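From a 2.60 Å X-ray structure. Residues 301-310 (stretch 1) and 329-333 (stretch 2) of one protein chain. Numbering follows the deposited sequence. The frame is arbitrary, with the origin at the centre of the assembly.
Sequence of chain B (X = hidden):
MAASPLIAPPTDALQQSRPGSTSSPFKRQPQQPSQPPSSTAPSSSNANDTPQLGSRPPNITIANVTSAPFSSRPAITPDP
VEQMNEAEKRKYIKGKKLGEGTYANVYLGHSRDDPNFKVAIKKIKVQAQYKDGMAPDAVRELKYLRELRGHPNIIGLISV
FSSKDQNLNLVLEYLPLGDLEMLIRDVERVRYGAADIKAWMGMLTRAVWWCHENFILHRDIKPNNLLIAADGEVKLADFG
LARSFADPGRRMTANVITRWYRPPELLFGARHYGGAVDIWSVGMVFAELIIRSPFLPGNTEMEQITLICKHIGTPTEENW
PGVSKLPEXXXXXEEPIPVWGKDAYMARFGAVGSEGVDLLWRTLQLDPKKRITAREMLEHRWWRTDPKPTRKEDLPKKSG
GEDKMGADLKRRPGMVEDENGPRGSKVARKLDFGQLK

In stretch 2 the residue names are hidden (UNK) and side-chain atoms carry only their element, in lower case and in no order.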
ATOM      1  N   GLU B 301      27.429  -2.925  11.105  1.00 40.75           N
ATOM      2  CA  GLU B 301      26.389  -3.088  12.115  1.00 39.88           C
ATOM      3  C   GLU B 301      26.984  -3.182  13.514  1.00 36.48           C
ATOM      4  O   GLU B 301      26.372  -2.714  14.481  1.00 33.21           O
ATOM      5  CB  GLU B 301      25.534  -4.318  11.808  1.00 45.87           C
ATOM      6  CG  GLU B 301      24.478  -4.087  10.726  1.00 43.78           C
ATOM      7  CD  GLU B 301      25.076  -3.842   9.354  1.00 45.47           C
ATOM      8  OE1 GLU B 301      26.094  -4.488   9.024  1.00 58.66           O
ATOM      9  OE2 GLU B 301      24.528  -3.002   8.609  1.00 37.84           O
ATOM     10  N   MET B 302      28.177  -3.768  13.645  1.00 40.35           N
ATOM     11  CA  MET B 302      28.835  -3.789  14.947  1.00 42.57           C
ATOM     12  C   MET B 302      29.291  -2.391  15.344  1.00 41.78           C
ATOM     13  O   MET B 302      29.240  -2.026  16.524  1.00 43.53           O
ATOM     14  CB  MET B 302      30.015  -4.761  14.933  1.00 43.63           C
ATOM     15  CG  MET B 302      29.608  -6.215  14.743  1.00 49.96           C
ATOM     16  SD  MET B 302      30.914  -7.389  15.156  1.00 44.99           S
ATOM     17  CE  MET B 302      32.259  -6.778  14.141  1.00 66.07           C
ATOM     18  N   GLU B 303      29.752  -1.596  14.374  1.00 35.75           N
ATOM     19  CA  GLU B 303      30.091  -0.209  14.671  1.00 35.54           C
ATOM     20  C   GLU B 303      28.844   0.583  15.047  1.00 32.36           C
ATOM     21  O   GLU B 303      28.871   1.382  15.989  1.00 36.20           O
ATOM     22  CB  GLU B 303      30.791   0.440  13.476  1.00 45.99           C
ATOM     23  CG  GLU B 303      32.200  -0.075  13.213  1.00 53.94           C
ATOM     24  CD  GLU B 303      32.940   0.745  12.167  1.00 55.06           C
ATOM     25  OE1 GLU B 303      32.830   1.990  12.191  1.00 53.48           O
ATOM     26  OE2 GLU B 303      33.633   0.142  11.319  1.00 57.95           O
ATOM     27  N   GLN B 304      27.740   0.368  14.329  1.00 32.46           N
ATOM     28  CA  GLN B 304      26.505   1.065  14.670  1.00 29.40           C
ATOM     29  C   GLN B 304      26.029   0.674  16.063  1.00 38.81           C
ATOM     30  O   GLN B 304      25.610   1.533  16.848  1.00 35.29           O
ATOM     31  CB  GLN B 304      25.425   0.766  13.633  1.00 29.82           C
ATOM     32  CG  GLN B 304      24.254   1.728  13.677  1.00 29.05           C
ATOM     33  CD  GLN B 304      24.647   3.145  13.315  1.00 29.10           C
ATOM     34  OE1 GLN B 304      25.671   3.373  12.671  1.00 30.21           O
ATOM     35  NE2 GLN B 304      23.834   4.107  13.736  1.00 30.49           N
ATOM     36  N   ILE B 305      26.114  -0.615  16.397  1.00 35.69           N
ATOM     37  CA  ILE B 305      25.735  -1.059  17.735  1.00 34.16           C
ATOM     38  C   ILE B 305      26.653  -0.429  18.775  1.00 36.60           C
ATOM     39  O   ILE B 305      26.196   0.095  19.798  1.00 39.21           O
ATOM     40  CB  ILE B 305      25.762  -2.596  17.819  1.00 40.64           C
ATOM     41  CG1 ILE B 305      24.634  -3.194  16.972  1.00 32.06           C
ATOM     42  CG2 ILE B 305      25.654  -3.048  19.271  1.00 41.56           C
ATOM     43  CD1 ILE B 305      24.718  -4.690  16.812  1.00 35.22           C
ATOM     44  N   THR B 306      27.963  -0.469  18.527  1.00 37.93           N
ATOM     45  CA  THR B 306      28.909   0.120  19.469  1.00 36.70           C
ATOM     46  C   THR B 306      28.673   1.618  19.611  1.00 39.79           C
ATOM     47  O   THR B 306      28.745   2.163  20.719  1.00 39.27           O
ATOM     48  CB  THR B 306      30.341  -0.154  19.013  1.00 32.59           C
ATOM     49  OG1 THR B 306      30.551  -1.567  18.907  1.00 33.70           O
ATOM     50  CG2 THR B 306      31.339   0.425  19.999  1.00 38.22           C
ATOM     51  N   LEU B 307      28.375   2.297  18.503  1.00 41.86           N
ATOM     52  CA  LEU B 307      28.159   3.738  18.559  1.00 32.69           C
ATOM     53  C   LEU B 307      26.937   4.075  19.402  1.00 28.90           C
ATOM     54  O   LEU B 307      26.975   4.999  20.221  1.00 39.40           O
ATOM     55  CB  LEU B 307      28.013   4.303  17.148  1.00 30.51           C
ATOM     56  CG  LEU B 307      29.306   4.489  16.352  1.00 28.50           C
ATOM     57  CD1 LEU B 307      28.996   4.938  14.929  1.00 32.68           C
ATOM     58  CD2 LEU B 307      30.229   5.483  17.032  1.00 27.92           C
ATOM     59  N   ILE B 308      25.842   3.335  19.223  1.00 35.06           N
ATOM     60  CA  ILE B 308      24.654   3.588  20.030  1.00 36.17           C
ATOM     61  C   ILE B 308      24.961   3.342  21.500  1.00 37.51           C
ATOM     62  O   ILE B 308      24.529   4.101  22.376  1.00 43.72           O
ATOM     63  CB  ILE B 308      23.474   2.731  19.538  1.00 29.87           C
ATOM     64  CG1 ILE B 308      23.080   3.156  18.122  1.00 29.56           C
ATOM     65  CG2 ILE B 308      22.290   2.867  20.483  1.00 31.49           C
ATOM     66  CD1 ILE B 308      22.052   2.263  17.468  1.00 31.88           C
ATOM     67  N   CYS B 309      25.721   2.285  21.796  1.00 38.69           N
ATOM     68  CA  CYS B 309      26.125   2.033  23.175  1.00 42.40           C
ATOM     69  C   CYS B 309      26.962   3.186  23.719  1.00 35.59           C
ATOM     70  O   CYS B 309      26.811   3.581  24.881  1.00 38.09           O
ATOM     71  CB  CYS B 309      26.905   0.720  23.263  1.00 51.76           C
ATOM     72  SG  CYS B 309      25.907  -0.777  23.041  1.00 43.66           S
ATOM     73  N   LYS B 310      27.848   3.739  22.892  1.00 31.58           N
ATOM     74  CA  LYS B 310      28.750   4.784  23.363  1.00 39.56           C
ATOM     75  C   LYS B 310      28.000   6.090  23.606  1.00 35.43           C
ATOM     76  O   LYS B 310      28.167   6.728  24.651  1.00 31.54           O
ATOM     77  CB  LYS B 310      29.885   4.979  22.354  1.00 39.92           C
ATOM     78  CG  LYS B 310      30.916   6.031  22.741  1.00 44.07           C
ATOM     79  CD  LYS B 310      31.860   6.322  21.581  1.00 61.18           C
ATOM     80  CE  LYS B 310      32.819   7.467  21.899  1.00 64.43           C
ATOM     81  NZ  LYS B 310      33.908   7.067  22.837  1.00 77.96           N
ATOM     82  N   UNK B 329      20.797 -10.231  18.388  1.00 40.67           N
ATOM     83  CA  UNK B 329      21.349  -9.405  19.452  1.00 42.51           C
ATOM     84  C   UNK B 329      22.861  -9.567  19.517  1.00 38.08           C
ATOM     85  O   UNK B 329      23.382 -10.685  19.467  1.00 39.41           O
ATOM     86  c   UNK B 329      23.723  -8.987  24.740  1.00 51.39           C
ATOM     87  c   UNK B 329      23.015 -10.975  22.855  1.00 43.45           C
ATOM     88  c   UNK B 329      22.772  -8.745  23.750  1.00 40.63           C
ATOM     89  c   UNK B 329      22.405  -9.719  22.802  1.00 40.64           C
ATOM     90  n   UNK B 329      22.039  -7.618  23.487  1.00 38.97           N
ATOM     91  c   UNK B 329      21.413  -9.131  21.953  1.00 39.05           C
ATOM     92  c   UNK B 329      23.958 -11.214  23.837  1.00 44.99           C
ATOM     93  c   UNK B 329      21.230  -7.858  22.403  1.00 38.09           C
ATOM     94  c   UNK B 329      20.729  -9.782  20.794  1.00 48.84           C
ATOM     95  c   UNK B 329      24.303 -10.225  24.766  1.00 45.75           C
ATOM     96  N   UNK B 330      23.565  -8.446  19.639  1.00 42.05           N
ATOM     97  CA  UNK B 330      25.013  -8.468  19.757  1.00 45.11           C
ATOM     98  C   UNK B 330      25.452  -7.315  20.646  1.00 43.94           C
ATOM     99  O   UNK B 330      24.842  -6.243  20.645  1.00 46.79           O
ATOM    100  c   UNK B 330      25.695  -8.381  18.390  1.00 44.81           C
ATOM    101  c   UNK B 330      27.187  -8.369  18.481  1.00 47.52           C
ATOM    102  n   UNK B 330      29.321  -9.045  18.628  1.00 46.54           N
ATOM    103  c   UNK B 330      29.362  -7.677  18.591  1.00 46.42           C
ATOM    104  c   UNK B 330      28.882  -4.980  18.477  1.00 49.52           C
ATOM    105  c   UNK B 330      30.451  -6.811  18.627  1.00 57.36           C
ATOM    106  c   UNK B 330      30.191  -5.468  18.570  1.00 57.30           C
ATOM    107  c   UNK B 330      28.034  -7.216  18.497  1.00 47.39           C
ATOM    108  c   UNK B 330      27.800  -5.839  18.440  1.00 49.70           C
ATOM    109  c   UNK B 330      28.011  -9.453  18.562  1.00 44.82           C
ATOM    110  N   UNK B 331      26.512  -7.554  21.416  1.00 46.36           N
ATOM    111  CA  UNK B 331      27.061  -6.569  22.329  1.00 48.47           C
ATOM    112  C   UNK B 331      28.578  -6.589  22.194  1.00 54.76           C
ATOM    113  O   UNK B 331      29.171  -7.671  22.075  1.00 58.73           O
ATOM    114  o   UNK B 331      27.926  -5.929  25.561  1.00 69.13           O
ATOM    115  c   UNK B 331      26.658  -6.864  23.780  1.00 52.92           C
ATOM    116  o   UNK B 331      26.396  -4.659  24.622  1.00 54.06           O
ATOM    117  c   UNK B 331      27.018  -5.738  24.723  1.00 61.05           C
ATOM    118  N   UNK B 332      29.235  -5.423  22.199  1.00 63.35           N
ATOM    119  CA  UNK B 332      30.700  -5.410  22.037  1.00 59.65           C
ATOM    120  C   UNK B 332      31.454  -6.036  23.198  1.00 53.07           C
ATOM    121  O   UNK B 332      32.678  -6.191  23.100  1.00 47.76           O
ATOM    122  c   UNK B 332      28.683  -4.063  22.344  1.00 58.47           C
ATOM    123  c   UNK B 332      31.030  -3.918  21.905  1.00 57.11           C
ATOM    124  c   UNK B 332      29.900  -3.212  22.577  1.00 55.82           C
ATOM    125  N   UNK B 333      30.770  -6.405  24.280  1.00 51.60           N
ATOM    126  CA  UNK B 333      31.409  -7.016  25.443  1.00 61.39           C
ATOM    127  C   UNK B 333      32.462  -6.091  26.050  1.00 64.15           C
ATOM    128  O   UNK B 333      33.561  -6.516  26.413  1.00 63.87           O
ATOM    129  s   UNK B 333      31.629 -11.023  24.301  1.00 64.04           S
ATOM    130  c   UNK B 333      33.014 -11.268  25.410  1.00 60.86           C
ATOM    131  c   UNK B 333      32.013  -8.374  25.081  1.00 63.91           C
ATOM    132  c   UNK B 333      30.964  -9.461  24.903  1.00 58.84           C
TER

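Position 329 carries ten side-chain atoms: one carbon leading into fused five- and six-membered rings that together hold eight carbons and one nitrogen. Only an indole fits this count, so the residue is Trp329. Its CA-to-CB bond points away from the helix, and although the end of the side chain comes nearer, its NE1 stays 7.2 Å from CG2 of Ile305. This indole adds nothing to the contact; it is exposed and touches a crystal neighbour.

Position 330 has the same inventory, one carbon followed by a fused bicycle with a single nitrogen, but here the CA-to-CB bond points toward the helix. Met302 lies over one face of the flat ring system, its CG 3.8 Å from the centroid of the six-membered ring and 5° off its normal. Ile305 and Thr306 meet the same ring at its edge. A second indole is the reading: Trp330. SD of Met302 also lies over that face, 3.5 Å from CZ2 of Trp330, while CG2 of Ile305 approaches CE3 of Trp330 at 3.6 Å and OG1 of Thr306 lies 3.8 Å from CZ3 of Trp330. A broad, rigid aromatic surface suits this place because it can offer its face to a flexible thioether and its edge to neighbouring residues of the helix.

Position 331 shows four side-chain atoms, two carbons with the second bearing two oxygens. A carboxylate on so short a stem identifies Asp331. Its CA-to-CB bond points away from the helix, yet the end of the side chain comes nearer, leaving OD1 of Asp331 4.2 Å from SG of Cys309. The other oxygen serves the loop: the backbone N of residue 333 donates a hydrogen bond to OD2 of Asp331 at 3.2 Å. A short acidic side chain can reach forward to the backbone amide two residues on.

Position 332 has three carbons that close a ring onto the backbone nitrogen, which defines Pro332. Its CA-to-CB bond points toward the helix, and the compact ring packs there, with its CB 3.8 Å from OG1 of Thr306 and its CD 4.4 Å from both CG2 of Ile305 and SG of Cys309. It supplies a small apolar surface without needing a long side chain, and the ring restrains phi, here -67°.

Position 333 bears an unbranched chain of two carbons, a sulfur and a terminal carbon: Met333. It is exposed, out of reach of the helix, and touches a crystal neighbour; the contact sets no demand on it, and a flexible chain is tolerated.

The contact buries 315 Å² and contains no hydrogen bond between the stretches. Trp330 provides the largest share, and Pro332 continues the packing along the helix toward Cys309. Met302, Ile305, Thr306 and Cys309 recur at intervals of three or one, gathering on one side of the helix. OG1 of Thr306 donates to the backbone O of Met302 at 2.8 Å, so its polar need is met within the helix while it packs against the loop.

Stretch 2 329-333: WWDPM
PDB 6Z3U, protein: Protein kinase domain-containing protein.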